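Local coordinates for L0028 (Mitochondria associated protein) (Escherichia coli, PDB 3GCG), which is probably a secreted effector of the IpaB/EvcA family that switches on a host Rho-type GTPase by promoting nucleotide exchange, at residues G21-Q26 with Q105-F110; R54-T59 with S153-I158; Q112-Q117 with I125-T130. All coordinates share one frame; numbering follows the deposited sequence.

Interaction 1 (G21-Q26 with Q105-F110); sequences GKLTNQ and QSNKYF
Three flat groups meet here: the Y109 ring takes L23 CD2 at its edge, near the ring plane, while the Q26 and N107 amides meet edge on through OE1 and ND2, their planes 30° apart. The leucine methyl lies 3.8 Å from Y109 CD2, and the two side chains cross at about a right angle. The same L23 CD2 also comes 3.6 Å from N107 OD1, packing beside the amide oxygen. At the far end of the ring, Y109 OH is hydrogen-bonded to N19 N.

The polar half centres on Q26 OE1. N107 ND2 donates to it over 2.9 Å, nearly straight at 165° and close to the plane of the N107 amide. A water gives the same oxygen a second bond and accepts from Y109 N, bridging the two helices. N107 sends its CG anti to the backbone N (chi1 178°), and its OD1 takes F110 N at 2.8 Å, which makes N107 the N-cap of helix 108-118.

Behind this, L23 and F110 pack on V138 of helix 124-146 and on L104 of helix 99-105. One amide thus does two jobs: its oxygen caps a helix and its N-H holds helix 20-32. OD1 and one N-H of ND2 each have a partner, which should hold the buried N107 amide against turning, right beside an apolar methyl.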
ATOM      1  N   GLY B  21      -3.562   1.455 -24.933  1.00 26.04           N
ATOM      2  CA  GLY B  21      -4.296   2.678 -25.194  1.00 25.16           C
ATOM      3  C   GLY B  21      -5.696   2.645 -24.608  1.00 26.19           C
ATOM      4  O   GLY B  21      -6.148   3.636 -24.033  1.00 26.40           O
ATOM      5  N   LYS B  22      -6.394   1.520 -24.761  1.00 26.66           N
ATOM      6  CA  LYS B  22      -7.744   1.390 -24.212  1.00 28.53           C
ATOM      7  C   LYS B  22      -7.675   1.396 -22.700  1.00 26.60           C
ATOM      8  O   LYS B  22      -8.540   1.955 -22.035  1.00 26.78           O
ATOM      9  CB  LYS B  22      -8.425   0.095 -24.680  1.00 31.98           C
ATOM     10  CG  LYS B  22      -8.983   0.173 -26.097  1.00 39.16           C
ATOM     11  CD  LYS B  22      -9.763  -1.077 -26.491  1.00 41.97           C
ATOM     12  CE  LYS B  22     -10.441  -0.866 -27.845  1.00 45.04           C
ATOM     13  NZ  LYS B  22     -11.250  -2.036 -28.291  1.00 48.70           N
ATOM     14  N   LEU B  23      -6.646   0.758 -22.155  1.00 27.03           N
ATOM     15  CA  LEU B  23      -6.484   0.721 -20.709  1.00 27.38           C
ATOM     16  C   LEU B  23      -6.333   2.136 -20.184  1.00 26.81           C
ATOM     17  O   LEU B  23      -7.026   2.534 -19.249  1.00 26.89           O
ATOM     18  CB  LEU B  23      -5.257  -0.109 -20.324  1.00 26.20           C
ATOM     19  CG  LEU B  23      -5.515  -1.617 -20.235  1.00 24.98           C
ATOM     20  CD1 LEU B  23      -4.213  -2.373 -20.086  1.00 20.12           C
ATOM     21  CD2 LEU B  23      -6.446  -1.889 -19.052  1.00 23.48           C
ATOM     22  N   THR B  24      -5.435   2.896 -20.808  1.00 26.23           N
ATOM     23  CA  THR B  24      -5.175   4.272 -20.399  1.00 25.36           C
ATOM     24  C   THR B  24      -6.452   5.094 -20.415  1.00 26.17           C
ATOM     25  O   THR B  24      -6.694   5.891 -19.509  1.00 25.50           O
ATOM     26  CB  THR B  24      -4.132   4.957 -21.320  1.00 24.32           C
ATOM     27  OG1 THR B  24      -2.870   4.298 -21.197  1.00 21.53           O
ATOM     28  CG2 THR B  24      -3.965   6.418 -20.938  1.00 25.25           C
ATOM     29  N   ASN B  25      -7.271   4.905 -21.445  1.00 26.50           N
ATOM     30  CA  ASN B  25      -8.522   5.649 -21.533  1.00 29.08           C
ATOM     31  C   ASN B  25      -9.448   5.274 -20.396  1.00 25.40           C
ATOM     32  O   ASN B  25     -10.182   6.114 -19.880  1.00 25.26           O
ATOM     33  CB  ASN B  25      -9.208   5.401 -22.880  1.00 33.34           C
ATOM     34  CG  ASN B  25      -8.631   6.259 -23.985  1.00 38.84           C
ATOM     35  OD1 ASN B  25      -7.412   6.401 -24.101  1.00 42.79           O
ATOM     36  ND2 ASN B  25      -9.500   6.836 -24.805  1.00 42.09           N
ATOM     37  N   GLN B  26      -9.410   4.009 -20.002  1.00 24.81           N
ATOM     38  CA  GLN B  26     -10.248   3.540 -18.904  1.00 23.07           C
ATOM     39  C   GLN B  26      -9.676   4.031 -17.570  1.00 21.19           C
ATOM     40  O   GLN B  26     -10.414   4.306 -16.630  1.00 19.12           O
ATOM     41  CB  GLN B  26     -10.346   2.011 -18.939  1.00 23.88           C
ATOM     42  CG  GLN B  26     -11.209   1.490 -20.090  1.00 24.83           C
ATOM     43  CD  GLN B  26     -11.336  -0.029 -20.106  1.00 25.68           C
ATOM     44  OE1 GLN B  26     -11.192  -0.689 -19.077  1.00 24.07           O
ATOM     45  NE2 GLN B  26     -11.629  -0.585 -21.275  1.00 23.25           N
ATOM     46  N   GLN B 105      -5.674  -3.852 -11.052  1.00 18.63           N
ATOM     47  CA  GLN B 105      -6.122  -4.927 -10.175  1.00 18.15           C
ATOM     48  C   GLN B 105      -7.627  -5.181 -10.208  1.00 18.83           C
ATOM     49  O   GLN B 105      -8.065  -6.333 -10.108  1.00 16.43           O
ATOM     50  CB  GLN B 105      -5.654  -4.639  -8.743  1.00 19.35           C
ATOM     51  CG  GLN B 105      -5.899  -5.756  -7.733  1.00 19.89           C
ATOM     52  CD  GLN B 105      -7.330  -5.799  -7.243  1.00 20.24           C
ATOM     53  OE1 GLN B 105      -7.939  -4.758  -6.988  1.00 22.03           O
ATOM     54  NE2 GLN B 105      -7.873  -6.999  -7.096  1.00 20.72           N
ATOM     55  N   SER B 106      -8.421  -4.120 -10.347  1.00 17.84           N
ATOM     56  CA  SER B 106      -9.872  -4.274 -10.379  1.00 19.16           C
ATOM     57  C   SER B 106     -10.500  -3.893 -11.724  1.00 18.66           C
ATOM     58  O   SER B 106     -11.691  -3.583 -11.804  1.00 18.58           O
ATOM     59  CB  SER B 106     -10.516  -3.462  -9.248  1.00 19.57           C
ATOM     60  OG  SER B 106     -10.166  -2.090  -9.313  1.00 19.30           O
ATOM     61  N   ASN B 107      -9.693  -3.929 -12.777  1.00 18.29           N
ATOM     62  CA  ASN B 107     -10.152  -3.600 -14.123  1.00 19.32           C
ATOM     63  C   ASN B 107     -10.600  -4.873 -14.853  1.00 18.91           C
ATOM     64  O   ASN B 107      -9.884  -5.872 -14.868  1.00 19.17           O
ATOM     65  CB  ASN B 107      -9.016  -2.899 -14.877  1.00 18.80           C
ATOM     66  CG  ASN B 107      -9.379  -2.563 -16.309  1.00 19.97           C
ATOM     67  OD1 ASN B 107      -9.145  -3.355 -17.227  1.00 20.04           O
ATOM     68  ND2 ASN B 107      -9.957  -1.381 -16.509  1.00 15.37           N
ATOM     69  N   LYS B 108     -11.790  -4.828 -15.449  1.00 22.31           N
ATOM     70  CA  LYS B 108     -12.370  -5.973 -16.168  1.00 23.65           C
ATOM     71  C   LYS B 108     -11.524  -6.457 -17.336  1.00 23.14           C
ATOM     72  O   LYS B 108     -11.148  -7.631 -17.406  1.00 24.97           O
ATOM     73  CB  LYS B 108     -13.751  -5.616 -16.720  1.00 26.01           C
ATOM     74  CG  LYS B 108     -14.736  -5.068 -15.722  1.00 31.87           C
ATOM     75  CD  LYS B 108     -15.992  -4.588 -16.442  1.00 33.84           C
ATOM     76  CE  LYS B 108     -16.897  -3.796 -15.513  1.00 37.03           C
ATOM     77  NZ  LYS B 108     -18.098  -3.264 -16.223  1.00 41.09           N
ATOM     78  N   TYR B 109     -11.252  -5.547 -18.266  1.00 20.81           N
ATOM     79  CA  TYR B 109     -10.467  -5.864 -19.452  1.00 19.86           C
ATOM     80  C   TYR B 109      -9.138  -6.516 -19.079  1.00 19.00           C
ATOM     81  O   TYR B 109      -8.762  -7.553 -19.630  1.00 17.03           O
ATOM     82  CB  TYR B 109     -10.235  -4.583 -20.266  1.00 20.68           C
ATOM     83  CG  TYR B 109      -9.356  -4.752 -21.488  1.00 20.35           C
ATOM     84  CD1 TYR B 109      -9.589  -5.773 -22.408  1.00 20.14           C
ATOM     85  CD2 TYR B 109      -8.308  -3.864 -21.740  1.00 21.95           C
ATOM     86  CE1 TYR B 109      -8.796  -5.909 -23.558  1.00 21.34           C
ATOM     87  CE2 TYR B 109      -7.511  -3.985 -22.882  1.00 21.05           C
ATOM     88  CZ  TYR B 109      -7.761  -5.010 -23.783  1.00 22.07           C
ATOM     89  OH  TYR B 109      -6.970  -5.137 -24.895  1.00 23.68           O
ATOM     90  N   PHE B 110      -8.429  -5.903 -18.137  1.00 18.60           N
ATOM     91  CA  PHE B 110      -7.151  -6.429 -17.678  1.00 19.14           C
ATOM     92  C   PHE B 110      -7.272  -7.824 -17.065  1.00 20.57           C
ATOM     93  O   PHE B 110      -6.474  -8.714 -17.358  1.00 21.92           O
ATOM     94  CB  PHE B 110      -6.538  -5.508 -16.631  1.00 16.83           C
ATOM     95  CG  PHE B 110      -5.276  -6.059 -16.026  1.00 17.36           C
ATOM     96  CD1 PHE B 110      -4.073  -6.000 -16.728  1.00 13.67           C
ATOM     97  CD2 PHE B 110      -5.299  -6.671 -14.770  1.00 10.72           C
ATOM     98  CE1 PHE B 110      -2.912  -6.546 -16.187  1.00 15.55           C
ATOM     99  CE2 PHE B 110      -4.148  -7.214 -14.223  1.00 13.48           C
ATOM    100  CZ  PHE B 110      -2.950  -7.154 -14.931  1.00 14.78           C
TER
HETATM  101  O   HOH W   1     -12.513  -2.973 -18.444  1.00 21.58           O

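Interaction 2 (R54-T59 with S153-I158); sequences RTVNRT and SEIKAI
The segments 54-59 and 153-158 are both helical and cross at -50°, their axes 9.3 Å apart at closest approach, with T59 and K156 bringing their CA atoms to 6.2 Å. Methyl groups do most of the work. T55 and I155 cross at about a right angle, and T55 CG2 presses on I155 CG2 at 3.5 Å, tighter than usual for two carbons. T55 carries that methyl anti to its backbone N, which leaves OG1 on the other branch (chi1 -64°), where it is hydrogen-bonded to Y51 O one turn earlier. V56 reaches the same isoleucine methyl with CG2, at 4.1 Å, so I155 CG2 touches two residues of helix 41-67.

A turn further on, T59 lies against K156. Its OG1 comes within 3.7 Å of K156 CG, the start of a lysine chain that runs on extended. The T59 OG1 hydroxyl itself donates to T55 O over 2.9 Å, and T59 N reaches that carbonyl from the other face of its plane, so T55 O takes two bonds. No hydrogen bond joins residues 54-59 to residues 153-158; the fit is one of shape.

V56 also touches F80 of helix 73-87, and T59 goes on to T159. Residues four apart line up on both helices, T55 with T59 and I155 with T159, and the crossing angle is consistent with ridges-into-grooves packing of such rows in an all-helical fold.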
ATOM      1  N   ARG B  54       8.829   4.890  -6.587  1.00 16.18           N
ATOM      2  CA  ARG B  54       8.745   3.483  -6.256  1.00 18.19           C
ATOM      3  C   ARG B  54       9.779   2.727  -7.093  1.00 16.73           C
ATOM      4  O   ARG B  54      10.418   1.800  -6.602  1.00 17.26           O
ATOM      5  CB  ARG B  54       7.310   2.987  -6.470  1.00 21.13           C
ATOM      6  CG  ARG B  54       7.054   2.109  -7.655  1.00 27.30           C
ATOM      7  CD  ARG B  54       7.084   0.645  -7.279  1.00 31.15           C
ATOM      8  NE  ARG B  54       6.544  -0.168  -8.363  1.00 38.45           N
ATOM      9  CZ  ARG B  54       5.247  -0.358  -8.583  1.00 41.02           C
ATOM     10  NH1 ARG B  54       4.344   0.196  -7.782  1.00 43.15           N
ATOM     11  NH2 ARG B  54       4.849  -1.072  -9.631  1.00 44.07           N
ATOM     12  N   THR B  55       9.966   3.144  -8.344  1.00 15.52           N
ATOM     13  CA  THR B  55      10.963   2.520  -9.219  1.00 16.47           C
ATOM     14  C   THR B  55      12.327   2.683  -8.546  1.00 15.80           C
ATOM     15  O   THR B  55      13.137   1.761  -8.528  1.00 15.44           O
ATOM     16  CB  THR B  55      11.005   3.191 -10.618  1.00 15.26           C
ATOM     17  OG1 THR B  55       9.756   2.986 -11.284  1.00 16.07           O
ATOM     18  CG2 THR B  55      12.102   2.584 -11.478  1.00 17.46           C
ATOM     19  N   VAL B  56      12.563   3.863  -7.977  1.00 15.39           N
ATOM     20  CA  VAL B  56      13.819   4.128  -7.291  1.00 15.09           C
ATOM     21  C   VAL B  56      13.942   3.262  -6.044  1.00 15.55           C
ATOM     22  O   VAL B  56      14.971   2.634  -5.824  1.00 18.33           O
ATOM     23  CB  VAL B  56      13.942   5.609  -6.879  1.00 12.96           C
ATOM     24  CG1 VAL B  56      15.154   5.794  -5.995  1.00 13.47           C
ATOM     25  CG2 VAL B  56      14.055   6.494  -8.111  1.00 12.43           C
ATOM     26  N   ASN B  57      12.896   3.231  -5.224  1.00 16.11           N
ATOM     27  CA  ASN B  57      12.920   2.423  -4.008  1.00 16.85           C
ATOM     28  C   ASN B  57      13.089   0.939  -4.308  1.00 16.38           C
ATOM     29  O   ASN B  57      13.708   0.211  -3.545  1.00 17.03           O
ATOM     30  CB  ASN B  57      11.645   2.636  -3.193  1.00 14.54           C
ATOM     31  CG  ASN B  57      11.779   3.766  -2.210  1.00 14.63           C
ATOM     32  OD1 ASN B  57      12.761   3.846  -1.485  1.00 16.63           O
ATOM     33  ND2 ASN B  57      10.787   4.648  -2.172  1.00 19.41           N
ATOM     34  N   ARG B  58      12.524   0.512  -5.426  1.00 19.07           N
ATOM     35  CA  ARG B  58      12.594  -0.872  -5.872  1.00 21.57           C
ATOM     36  C   ARG B  58      14.043  -1.215  -6.206  1.00 22.20           C
ATOM     37  O   ARG B  58      14.523  -2.311  -5.906  1.00 20.94           O
ATOM     38  CB  ARG B  58      11.736  -1.036  -7.124  1.00 23.87           C
ATOM     39  CG  ARG B  58      11.155  -2.405  -7.318  1.00 30.83           C
ATOM     40  CD  ARG B  58       9.659  -2.286  -7.578  1.00 36.90           C
ATOM     41  NE  ARG B  58       8.931  -3.381  -6.951  1.00 42.94           N
ATOM     42  CZ  ARG B  58       8.760  -4.578  -7.497  1.00 43.56           C
ATOM     43  NH1 ARG B  58       9.249  -4.850  -8.700  1.00 45.97           N
ATOM     44  NH2 ARG B  58       8.128  -5.515  -6.819  1.00 44.56           N
ATOM     45  N   THR B  59      14.731  -0.273  -6.844  1.00 21.02           N
ATOM     46  CA  THR B  59      16.122  -0.479  -7.223  1.00 22.10           C
ATOM     47  C   THR B  59      16.979  -0.550  -5.960  1.00 22.97           C
ATOM     48  O   THR B  59      17.933  -1.327  -5.885  1.00 24.26           O
ATOM     49  CB  THR B  59      16.622   0.666  -8.134  1.00 20.18           C
ATOM     50  OG1 THR B  59      15.771   0.769  -9.284  1.00 18.05           O
ATOM     51  CG2 THR B  59      18.042   0.399  -8.596  1.00 19.51           C
ATOM     52  N   SER B 153      13.933   1.707 -17.418  1.00 29.92           N
ATOM     53  CA  SER B 153      15.302   1.191 -17.485  1.00 28.28           C
ATOM     54  C   SER B 153      16.273   2.329 -17.221  1.00 27.28           C
ATOM     55  O   SER B 153      17.308   2.155 -16.580  1.00 27.14           O
ATOM     56  CB  SER B 153      15.589   0.600 -18.863  1.00 29.11           C
ATOM     57  OG  SER B 153      15.504   1.602 -19.864  1.00 31.35           O
ATOM     58  N   GLU B 154      15.925   3.505 -17.722  1.00 24.60           N
ATOM     59  CA  GLU B 154      16.761   4.672 -17.531  1.00 26.91           C
ATOM     60  C   GLU B 154      16.768   5.060 -16.046  1.00 25.00           C
ATOM     61  O   GLU B 154      17.829   5.257 -15.454  1.00 25.49           O
ATOM     62  CB  GLU B 154      16.244   5.817 -18.405  1.00 27.45           C
ATOM     63  CG  GLU B 154      16.022   5.391 -19.853  1.00 32.19           C
ATOM     64  CD  GLU B 154      15.719   6.556 -20.775  1.00 32.55           C
ATOM     65  OE1 GLU B 154      14.819   7.361 -20.448  1.00 32.92           O
ATOM     66  OE2 GLU B 154      16.379   6.659 -21.831  1.00 33.42           O
ATOM     67  N   ILE B 155      15.580   5.154 -15.453  1.00 23.03           N
ATOM     68  CA  ILE B 155      15.442   5.487 -14.037  1.00 22.33           C
ATOM     69  C   ILE B 155      16.296   4.526 -13.202  1.00 21.25           C
ATOM     70  O   ILE B 155      17.037   4.951 -12.312  1.00 22.45           O
ATOM     71  CB  ILE B 155      13.963   5.376 -13.592  1.00 20.58           C
ATOM     72  CG1 ILE B 155      13.126   6.430 -14.311  1.00 21.38           C
ATOM     73  CG2 ILE B 155      13.840   5.550 -12.092  1.00 19.93           C
ATOM     74  CD1 ILE B 155      11.642   6.254 -14.103  1.00 21.36           C
ATOM     75  N   LYS B 156      16.185   3.232 -13.494  1.00 20.76           N
ATOM     76  CA  LYS B 156      16.956   2.204 -12.794  1.00 21.79           C
ATOM     77  C   LYS B 156      18.464   2.422 -12.902  1.00 21.22           C
ATOM     78  O   LYS B 156      19.183   2.348 -11.907  1.00 20.44           O
ATOM     79  CB  LYS B 156      16.642   0.818 -13.354  1.00 23.42           C
ATOM     80  CG  LYS B 156      15.302   0.233 -12.937  1.00 29.58           C
ATOM     81  CD  LYS B 156      15.219  -1.249 -13.328  1.00 30.56           C
ATOM     82  CE  LYS B 156      13.930  -1.889 -12.832  1.00 33.19           C
ATOM     83  NZ  LYS B 156      13.878  -3.357 -13.116  1.00 37.52           N
ATOM     84  N   ALA B 157      18.936   2.668 -14.121  1.00 20.96           N
ATOM     85  CA  ALA B 157      20.361   2.882 -14.374  1.00 20.77           C
ATOM     86  C   ALA B 157      20.858   4.126 -13.636  1.00 21.07           C
ATOM     87  O   ALA B 157      21.886   4.096 -12.966  1.00 17.07           O
ATOM     88  CB  ALA B 157      20.608   3.022 -15.878  1.00 20.47           C
ATOM     89  N   ILE B 158      20.118   5.222 -13.768  1.00 21.08           N
ATOM     90  CA  ILE B 158      20.475   6.456 -13.093  1.00 21.51           C
ATOM     91  C   ILE B 158      20.577   6.205 -11.587  1.00 21.29           C
ATOM     92  O   ILE B 158      21.518   6.661 -10.938  1.00 21.25           O
ATOM     93  CB  ILE B 158      19.423   7.544 -13.364  1.00 23.83           C
ATOM     94  CG1 ILE B 158      19.459   7.929 -14.847  1.00 21.94           C
ATOM     95  CG2 ILE B 158      19.667   8.743 -12.458  1.00 23.17           C
ATOM     96  CD1 ILE B 158      18.410   8.954 -15.241  1.00 24.63           C
TER

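Interaction 3 (Q112-Q117 with I125-T130); sequences QKVDEQ and ITRFNT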
ATOM      1  N   GLN B 112      -9.561 -10.035 -17.581  1.00 24.06           N
ATOM      2  CA  GLN B 112     -10.001 -10.999 -18.584  1.00 25.71           C
ATOM      3  C   GLN B 112      -8.710 -11.563 -19.187  1.00 26.89           C
ATOM      4  O   GLN B 112      -8.613 -12.759 -19.477  1.00 28.72           O
ATOM      5  CB  GLN B 112     -10.856 -10.290 -19.646  1.00 29.51           C
ATOM      6  CG  GLN B 112     -11.268 -11.128 -20.863  1.00 32.00           C
ATOM      7  CD  GLN B 112     -11.868 -12.486 -20.508  1.00 32.73           C
ATOM      8  OE1 GLN B 112     -12.453 -12.667 -19.444  1.00 32.35           O
ATOM      9  NE2 GLN B 112     -11.735 -13.441 -21.419  1.00 33.93           N
ATOM     10  N   LYS B 113      -7.710 -10.698 -19.343  1.00 26.38           N
ATOM     11  CA  LYS B 113      -6.413 -11.108 -19.879  1.00 24.42           C
ATOM     12  C   LYS B 113      -5.671 -11.969 -18.851  1.00 23.50           C
ATOM     13  O   LYS B 113      -4.931 -12.886 -19.211  1.00 21.98           O
ATOM     14  CB  LYS B 113      -5.564  -9.878 -20.230  1.00 25.35           C
ATOM     15  CG  LYS B 113      -6.094  -9.051 -21.394  1.00 25.93           C
ATOM     16  CD  LYS B 113      -5.973  -9.785 -22.721  1.00 23.86           C
ATOM     17  CE  LYS B 113      -6.526  -8.946 -23.857  1.00 26.82           C
ATOM     18  NZ  LYS B 113      -6.390  -9.629 -25.167  1.00 29.92           N
ATOM     19  N   VAL B 114      -5.858 -11.666 -17.573  1.00 24.11           N
ATOM     20  CA  VAL B 114      -5.220 -12.448 -16.511  1.00 25.91           C
ATOM     21  C   VAL B 114      -5.743 -13.885 -16.590  1.00 27.96           C
ATOM     22  O   VAL B 114      -4.974 -14.850 -16.538  1.00 26.96           O
ATOM     23  CB  VAL B 114      -5.544 -11.876 -15.108  1.00 23.64           C
ATOM     24  CG1 VAL B 114      -5.097 -12.840 -14.032  1.00 21.64           C
ATOM     25  CG2 VAL B 114      -4.862 -10.533 -14.928  1.00 24.78           C
ATOM     26  N   ASP B 115      -7.060 -14.019 -16.706  1.00 30.16           N
ATOM     27  CA  ASP B 115      -7.670 -15.333 -16.814  1.00 32.34           C
ATOM     28  C   ASP B 115      -7.095 -16.057 -18.022  1.00 33.28           C
ATOM     29  O   ASP B 115      -6.471 -17.111 -17.889  1.00 34.82           O
ATOM     30  CB  ASP B 115      -9.183 -15.207 -16.958  1.00 32.40           C
ATOM     31  CG  ASP B 115      -9.821 -14.552 -15.757  1.00 36.15           C
ATOM     32  OD1 ASP B 115      -9.360 -14.834 -14.636  1.00 33.50           O
ATOM     33  OD2 ASP B 115     -10.785 -13.771 -15.927  1.00 38.28           O
ATOM     34  N   GLU B 116      -7.302 -15.483 -19.201  1.00 34.24           N
ATOM     35  CA  GLU B 116      -6.791 -16.075 -20.429  1.00 36.34           C
ATOM     36  C   GLU B 116      -5.360 -16.565 -20.240  1.00 37.07           C
ATOM     37  O   GLU B 116      -4.991 -17.633 -20.718  1.00 37.66           O
ATOM     38  CB  GLU B 116      -6.830 -15.046 -21.558  1.00 35.91           C
ATOM     39  CG  GLU B 116      -8.223 -14.704 -22.055  1.00 35.83           C
ATOM     40  CD  GLU B 116      -8.217 -13.524 -23.008  1.00 36.09           C
ATOM     41  OE1 GLU B 116      -7.149 -13.244 -23.596  1.00 35.85           O
ATOM     42  OE2 GLU B 116      -9.279 -12.880 -23.174  1.00 38.05           O
ATOM     43  N   GLN B 117      -4.568 -15.775 -19.525  1.00 39.88           N
ATOM     44  CA  GLN B 117      -3.164 -16.079 -19.262  1.00 41.91           C
ATOM     45  C   GLN B 117      -2.921 -17.210 -18.266  1.00 43.27           C
ATOM     46  O   GLN B 117      -1.917 -17.918 -18.366  1.00 44.48           O
ATOM     47  CB  GLN B 117      -2.462 -14.813 -18.772  1.00 43.04           C
ATOM     48  CG  GLN B 117      -1.106 -15.033 -18.121  1.00 45.63           C
ATOM     49  CD  GLN B 117       0.060 -14.765 -19.054  1.00 48.02           C
ATOM     50  OE1 GLN B 117       1.173 -14.470 -18.599  1.00 49.45           O
ATOM     51  NE2 GLN B 117      -0.178 -14.868 -20.363  1.00 46.48           N
ATOM     52  N   ILE B 125      -4.037 -19.006  -5.542  1.00 33.90           N
ATOM     53  CA  ILE B 125      -2.714 -18.429  -5.346  1.00 31.99           C
ATOM     54  C   ILE B 125      -1.949 -18.193  -6.653  1.00 31.00           C
ATOM     55  O   ILE B 125      -1.464 -17.089  -6.904  1.00 30.72           O
ATOM     56  CB  ILE B 125      -1.860 -19.323  -4.425  1.00 30.88           C
ATOM     57  CG1 ILE B 125      -2.572 -19.510  -3.086  1.00 31.63           C
ATOM     58  CG2 ILE B 125      -0.489 -18.692  -4.199  1.00 30.35           C
ATOM     59  CD1 ILE B 125      -2.928 -18.211  -2.383  1.00 31.46           C
ATOM     60  N   THR B 126      -1.831 -19.227  -7.477  1.00 29.05           N
ATOM     61  CA  THR B 126      -1.116 -19.103  -8.738  1.00 29.23           C
ATOM     62  C   THR B 126      -1.743 -18.014  -9.606  1.00 27.13           C
ATOM     63  O   THR B 126      -1.031 -17.225 -10.229  1.00 24.78           O
ATOM     64  CB  THR B 126      -1.109 -20.443  -9.514  1.00 30.98           C
ATOM     65  OG1 THR B 126      -0.426 -21.435  -8.736  1.00 33.53           O
ATOM     66  CG2 THR B 126      -0.395 -20.284 -10.853  1.00 32.25           C
ATOM     67  N   ARG B 127      -3.071 -17.974  -9.641  1.00 25.20           N
ATOM     68  CA  ARG B 127      -3.777 -16.963 -10.415  1.00 26.06           C
ATOM     69  C   ARG B 127      -3.412 -15.574  -9.889  1.00 24.13           C
ATOM     70  O   ARG B 127      -3.128 -14.662 -10.659  1.00 24.50           O
ATOM     71  CB  ARG B 127      -5.291 -17.166 -10.312  1.00 29.00           C
ATOM     72  CG  ARG B 127      -6.053 -15.866 -10.044  1.00 36.13           C
ATOM     73  CD  ARG B 127      -6.942 -15.439 -11.202  1.00 38.77           C
ATOM     74  NE  ARG B 127      -7.132 -13.988 -11.220  1.00 42.36           N
ATOM     75  CZ  ARG B 127      -8.070 -13.365 -11.926  1.00 42.33           C
ATOM     76  NH1 ARG B 127      -8.910 -14.068 -12.661  1.00 42.57           N
ATOM     77  NH2 ARG B 127      -8.155 -12.044 -11.920  1.00 42.03           N
ATOM     78  N   PHE B 128      -3.423 -15.427  -8.569  1.00 22.13           N
ATOM     79  CA  PHE B 128      -3.102 -14.156  -7.935  1.00 21.78           C
ATOM     80  C   PHE B 128      -1.676 -13.706  -8.259  1.00 21.30           C
ATOM     81  O   PHE B 128      -1.452 -12.557  -8.614  1.00 20.64           O
ATOM     82  CB  PHE B 128      -3.276 -14.260  -6.414  1.00 18.34           C
ATOM     83  CG  PHE B 128      -3.169 -12.942  -5.696  1.00 17.05           C
ATOM     84  CD1 PHE B 128      -4.312 -12.185  -5.425  1.00 15.04           C
ATOM     85  CD2 PHE B 128      -1.930 -12.464  -5.272  1.00 14.16           C
ATOM     86  CE1 PHE B 128      -4.220 -10.966  -4.734  1.00 14.96           C
ATOM     87  CE2 PHE B 128      -1.825 -11.241  -4.580  1.00 15.91           C
ATOM     88  CZ  PHE B 128      -2.970 -10.494  -4.308  1.00 12.90           C
ATOM     89  N   ASN B 129      -0.713 -14.608  -8.131  1.00 23.26           N
ATOM     90  CA  ASN B 129       0.667 -14.245  -8.431  1.00 24.35           C
ATOM     91  C   ASN B 129       0.802 -13.842  -9.897  1.00 22.51           C
ATOM     92  O   ASN B 129       1.506 -12.894 -10.229  1.00 22.79           O
ATOM     93  CB  ASN B 129       1.610 -15.397  -8.088  1.00 23.23           C
ATOM     94  CG  ASN B 129       1.686 -15.645  -6.596  1.00 27.87           C
ATOM     95  OD1 ASN B 129       1.240 -14.812  -5.796  1.00 28.34           O
ATOM     96  ND2 ASN B 129       2.256 -16.781  -6.208  1.00 27.27           N
ATOM     97  N   THR B 130       0.110 -14.562 -10.767  1.00 24.06           N
ATOM     98  CA  THR B 130       0.124 -14.258 -12.190  1.00 23.25           C
ATOM     99  C   THR B 130      -0.446 -12.856 -12.358  1.00 23.67           C
ATOM    100  O   THR B 130       0.074 -12.056 -13.138  1.00 23.16           O
ATOM    101  CB  THR B 130      -0.727 -15.297 -12.979  1.00 25.36           C
ATOM    102  OG1 THR B 130      -0.016 -16.543 -13.031  1.00 26.49           O
ATOM    103  CG2 THR B 130      -1.017 -14.817 -14.402  1.00 23.12           C
TER
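R127 is bent at chi2 (113°), which sets CD; the chain beyond carries the guanidinium to V114, whose CG1 stands anti to the backbone N and lies over one face of the flat group. That methyl sits 3.5 Å from the guanidinium plane, offset toward the rim, and V114 CG1 is 3.7 Å from R127 NE; the two side chains cross at about a right angle. D115 OD1 approaches the guanidinium edge near its plane, with carboxylate and guanidinium 60° apart. A salt bridge of D115 to R127 is indicated, but OD1 and NH1 are placed too close for its geometry to be relied on.

Further along, Q117 CG meets T130 CG2 at 3.7 Å. T130 OG1 turns back to donate to T126 O over 3.1 Å, from above the carbonyl plane. An alanine in place of T130 would probably leave Q117 CG without its methyl partner and T126 O with the backbone N-H of residue 130 but without the hydroxyl.

C118 closes the contact, touched by both R127 and T130. The segments run at 124° to each other, a helix-turn-helix corner in which consecutive helices pack obliquely rather than as an antiparallel hairpin.

In the fold
Helix 108-118 serves interactions 1 and 3 in succession: its first turn meets helix 20-32, and its later turns pack on the start of helix 124-146, with the two contact centres about 15 Å apart. Interaction 2 lies on the opposite side of the chain's centre from both, its centre about 25 Å from that of interaction 1 and about 26 Å from that of interaction 3. In sequence, interaction 3 is nested inside the loop that interaction 2 closes, whereas interactions 1 and 2 alternate. A second protein in the assembly touches residues of all three: Q105 and S106, then R54, N57 and R58, and finally I125 and F128. Several of the segments joined here thus also supply part of the surface that meets the partner.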